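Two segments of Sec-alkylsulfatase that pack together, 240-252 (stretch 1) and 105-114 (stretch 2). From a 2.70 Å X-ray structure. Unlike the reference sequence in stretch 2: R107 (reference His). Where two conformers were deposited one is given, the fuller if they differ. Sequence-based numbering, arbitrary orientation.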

# COMPACT_ATOMS: atom_id res chain seq x y z
N GLY A 240 -18.15 -27.00 13.56
CA GLY A 240 -18.01 -27.68 14.84
C GLY A 240 -16.93 -27.06 15.69
O GLY A 240 -16.04 -26.39 15.15
N ALA A 241 -17.01 -27.29 17.03
CA ALA A 241 -16.11 -26.76 18.06
C ALA A 241 -14.64 -27.06 17.83
O ALA A 241 -13.79 -26.33 18.35
CB ALA A 241 -16.55 -27.23 19.44
N GLN A 242 -14.33 -28.12 17.04
CA GLN A 242 -12.97 -28.52 16.68
C GLN A 242 -12.54 -27.99 15.30
O GLN A 242 -11.38 -28.14 14.92
CB GLN A 242 -12.82 -30.05 16.75
CG GLN A 242 -12.61 -30.59 18.16
CD GLN A 242 -11.72 -31.80 18.17
OE1 GLN A 242 -12.30 -32.95 18.46
NE2 GLN A 242 -10.52 -31.73 17.92
N ALA A 243 -13.49 -27.36 14.56
CA ALA A 243 -13.26 -26.81 13.22
C ALA A 243 -13.83 -25.35 13.00
O ALA A 243 -13.54 -24.47 13.83
CB ALA A 243 -13.78 -27.79 12.17
N GLN A 244 -14.62 -25.08 11.91
CA GLN A 244 -15.18 -23.77 11.60
C GLN A 244 -16.30 -23.39 12.55
O GLN A 244 -17.25 -24.15 12.70
CB GLN A 244 -15.66 -23.72 10.15
CG GLN A 244 -15.44 -22.36 9.47
CD GLN A 244 -16.63 -21.45 9.61
OE1 GLN A 244 -17.78 -21.89 9.81
NE2 GLN A 244 -16.39 -20.18 9.50
N VAL A 245 -16.21 -22.22 13.19
CA VAL A 245 -17.25 -21.79 14.13
C VAL A 245 -17.94 -20.47 13.77
O VAL A 245 -19.12 -20.30 14.08
CB VAL A 245 -16.82 -21.83 15.62
CG1 VAL A 245 -16.45 -23.23 16.06
CG2 VAL A 245 -15.69 -20.84 15.93
N ASP A 246 -17.20 -19.51 13.16
CA ASP A 246 -17.69 -18.18 12.84
C ASP A 246 -16.71 -17.46 11.90
O ASP A 246 -15.57 -17.90 11.72
CB ASP A 246 -17.83 -17.36 14.16
CG ASP A 246 -18.72 -16.14 14.05
OD1 ASP A 246 -19.92 -16.31 13.76
OD2 ASP A 246 -18.23 -15.02 14.31
N SER A 247 -17.16 -16.32 11.34
CA SER A 247 -16.32 -15.50 10.48
C SER A 247 -16.28 -14.02 10.91
O SER A 247 -15.97 -13.13 10.10
CB SER A 247 -16.65 -15.69 9.00
OG SER A 247 -16.18 -16.95 8.54
N GLY A 248 -16.50 -13.78 12.21
CA GLY A 248 -16.40 -12.47 12.83
C GLY A 248 -17.59 -11.60 12.57
O GLY A 248 -18.35 -11.33 13.50
N LEU A 249 -17.76 -11.16 11.32
CA LEU A 249 -18.88 -10.30 10.93
C LEU A 249 -20.06 -11.07 10.38
O LEU A 249 -21.06 -10.46 9.96
CB LEU A 249 -18.41 -9.22 9.93
CG LEU A 249 -17.29 -8.32 10.37
CD1 LEU A 249 -16.83 -7.46 9.22
CD2 LEU A 249 -17.71 -7.47 11.57
N PHE A 250 -19.93 -12.41 10.32
CA PHE A 250 -20.94 -13.38 9.84
C PHE A 250 -20.46 -14.78 10.15
O PHE A 250 -19.38 -14.94 10.70
CB PHE A 250 -21.22 -13.24 8.33
CG PHE A 250 -19.99 -13.01 7.48
CD1 PHE A 250 -19.23 -14.08 7.03
CD2 PHE A 250 -19.59 -11.71 7.15
CE1 PHE A 250 -18.06 -13.86 6.31
CE2 PHE A 250 -18.43 -11.50 6.41
CZ PHE A 250 -17.67 -12.58 6.01
N LYS A 251 -21.25 -15.78 9.78
CA LYS A 251 -20.89 -17.18 10.04
C LYS A 251 -19.84 -17.71 9.07
O LYS A 251 -18.82 -18.22 9.51
CB LYS A 251 -22.15 -18.08 10.06
CG LYS A 251 -23.27 -17.70 11.06
CD LYS A 251 -22.83 -17.55 12.52
CE LYS A 251 -22.47 -18.84 13.22
NZ LYS A 251 -21.39 -18.62 14.22
N THR A 252 -20.08 -17.58 7.75
CA THR A 252 -19.23 -18.09 6.66
C THR A 252 -19.70 -17.46 5.36
O THR A 252 -20.70 -16.73 5.38
CB THR A 252 -19.34 -19.67 6.56
OG1 THR A 252 -18.51 -20.18 5.49
CG2 THR A 252 -20.79 -20.15 6.42
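Stretch 2 105-114: LWRQAQLNNI

The contact between the two stretches is centred on N112, whose CA-to-CB bond points toward stretch 1 and which supplies the amide at the heart of the polar network. Its ND2 donates to the carbonyl of G248 (ND2 to O, 2.8 Å) and to the carboxylate of D246 (ND2 to OD2, 2.8 Å), with a weak additional hydrogen bond from ND2 to D246 OD1 at 3.2 Å. One amide nitrogen thus ties together a backbone carbonyl and a carboxylate that lie two residues apart in stretch 1, and N112 loses more surface to the contact, 74 Å², than any other residue of either segment.

D246 is held in place from its own side as well. The backbone nitrogen of G248 donates to D246 OD2 (N to OD2, 3.0 Å), closing a tight local loop, while K251 NZ forms a salt bridge with D246 OD1 at 2.8 Å. The lysine CA-to-CB bond points sideways, but the chain bends through three successive m rotamers and brings its end nearer to stretch 2. There NZ donates to the carbonyl oxygen of A109 (NZ to O, 3.1 Å) and, within its own segment, to the carbonyl oxygen of V245 (NZ to O, 2.8 Å). The ammonium group therefore bridges the segments, joining a carboxylate and a carbonyl of stretch 1 to the backbone carbonyl of A109. The methyl group of A109 belongs to the same cluster: its CB is 3.7 Å from D246 CB and 4.0 Å from V245 O. The aliphatic part of K251 lies along the residues that follow: its CD is 3.3 Å from N112 O and 3.7 Å from N112 CB, and its CE approaches the side chain of N113.

Stretch 2 enters as a helix that begins earlier in the chain and runs on from L105; a type I turn spans L111 to I114. Stretch 1 has no regular helix or strand. From D246 it forms an irregular loop that runs out to L249 and folds back through F250, where S247 N donates to F250 O (N to O, 2.7 Å), so that D246 and K251 come to lie side by side at its base, their CA atoms 4.4 Å apart. The nearest CA pairs across the contact are D246 with A109 (5.2 Å between CA atoms), G248 with Q108 (6.7 Å between CA atoms) and F250 with N112 (5.9 Å between CA atoms), and they follow no steady register. G248, with a phi of 78° that favours glycine, brings its carbonyl within reach of the amide of N112.

Beyond this polar centre the packing is apolar. V245 points toward the helix and meets L105, its CG2 lying 4.3 Å from L105 CG. Farther toward the start of stretch 1, A241 CB sits at the edge of the W106 ring, near its plane and 4.2 Å from W106 CZ3; the indole reaches it although the tryptophan CA-to-CB bond points away. Together the two segments bury 482 Å², counting both sides.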

# COMPACT_ATOMS: atom_id res chain seq x y z
N LEU A 105 -14.22 -15.53 20.94
CA LEU A 105 -14.60 -15.92 19.59
C LEU A 105 -16.00 -16.60 19.64
O LEU A 105 -16.87 -16.28 18.82
CB LEU A 105 -13.57 -16.86 18.97
CG LEU A 105 -13.83 -17.32 17.48
CD1 LEU A 105 -14.34 -16.18 16.58
CD2 LEU A 105 -12.60 -17.91 16.89
N TRP A 106 -16.19 -17.50 20.64
CA TRP A 106 -17.44 -18.22 20.89
C TRP A 106 -18.58 -17.24 21.20
O TRP A 106 -19.72 -17.50 20.85
CB TRP A 106 -17.21 -19.18 22.06
CG TRP A 106 -18.35 -20.10 22.36
CD1 TRP A 106 -19.43 -19.83 23.13
CD2 TRP A 106 -18.48 -21.47 21.94
NE1 TRP A 106 -20.25 -20.93 23.20
CE2 TRP A 106 -19.68 -21.96 22.49
CE3 TRP A 106 -17.69 -22.34 21.17
CZ2 TRP A 106 -20.12 -23.28 22.29
CZ3 TRP A 106 -18.14 -23.64 20.95
CH2 TRP A 106 -19.33 -24.10 21.52
N ARG A 107 -18.29 -16.15 21.92
CA ARG A 107 -19.24 -15.11 22.31
C ARG A 107 -19.77 -14.47 21.03
O ARG A 107 -20.98 -14.31 20.89
CB ARG A 107 -18.49 -14.05 23.16
CG ARG A 107 -19.33 -13.40 24.22
CD ARG A 107 -19.88 -12.11 23.75
NE ARG A 107 -20.94 -11.70 24.67
CZ ARG A 107 -21.48 -10.48 24.71
NH1 ARG A 107 -21.03 -9.53 23.90
NH2 ARG A 107 -22.45 -10.20 25.57
N GLN A 108 -18.85 -14.10 20.09
CA GLN A 108 -19.17 -13.47 18.81
C GLN A 108 -19.90 -14.46 17.92
O GLN A 108 -20.88 -14.07 17.27
CB GLN A 108 -17.91 -12.95 18.12
CG GLN A 108 -18.17 -11.90 17.04
CD GLN A 108 -18.54 -10.54 17.52
OE1 GLN A 108 -18.73 -10.27 18.70
NE2 GLN A 108 -18.61 -9.64 16.60
N ALA A 109 -19.47 -15.73 17.94
CA ALA A 109 -20.08 -16.83 17.21
C ALA A 109 -21.55 -16.96 17.59
O ALA A 109 -22.39 -17.01 16.71
CB ALA A 109 -19.34 -18.14 17.49
N GLN A 110 -21.84 -16.90 18.90
CA GLN A 110 -23.19 -16.99 19.48
C GLN A 110 -24.06 -15.85 19.08
O GLN A 110 -25.25 -16.07 18.85
CB GLN A 110 -23.16 -17.08 21.01
CG GLN A 110 -22.65 -18.41 21.55
CD GLN A 110 -22.77 -18.42 23.04
OE1 GLN A 110 -22.01 -17.76 23.75
NE2 GLN A 110 -23.77 -19.12 23.54
N LEU A 111 -23.50 -14.64 19.02
CA LEU A 111 -24.23 -13.45 18.63
C LEU A 111 -24.63 -13.54 17.16
O LEU A 111 -25.78 -13.30 16.82
CB LEU A 111 -23.37 -12.19 18.90
CG LEU A 111 -23.30 -11.69 20.36
CD1 LEU A 111 -22.07 -10.84 20.60
CD2 LEU A 111 -24.50 -10.90 20.72
N ASN A 112 -23.70 -13.98 16.32
CA ASN A 112 -23.87 -14.13 14.87
C ASN A 112 -24.86 -15.23 14.48
O ASN A 112 -25.19 -15.37 13.30
CB ASN A 112 -22.49 -14.31 14.19
CG ASN A 112 -21.69 -13.04 14.08
OD1 ASN A 112 -22.25 -11.95 13.95
ND2 ASN A 112 -20.36 -13.14 14.09
N ASN A 113 -25.35 -15.98 15.48
CA ASN A 113 -26.35 -17.04 15.35
C ASN A 113 -27.74 -16.46 15.45
O ASN A 113 -28.70 -17.11 15.00
CB ASN A 113 -26.16 -18.11 16.41
CG ASN A 113 -25.05 -19.07 16.18
OD1 ASN A 113 -24.15 -19.19 16.99
ND2 ASN A 113 -25.17 -19.88 15.18
N ILE A 114 -27.87 -15.25 16.05
CA ILE A 114 -29.17 -14.56 16.18
C ILE A 114 -29.60 -14.09 14.80
O ILE A 114 -29.27 -12.98 14.38
CB ILE A 114 -29.23 -13.50 17.34
CG1 ILE A 114 -28.96 -14.18 18.71
CG2 ILE A 114 -30.60 -12.82 17.39
CD1 ILE A 114 -27.94 -13.51 19.60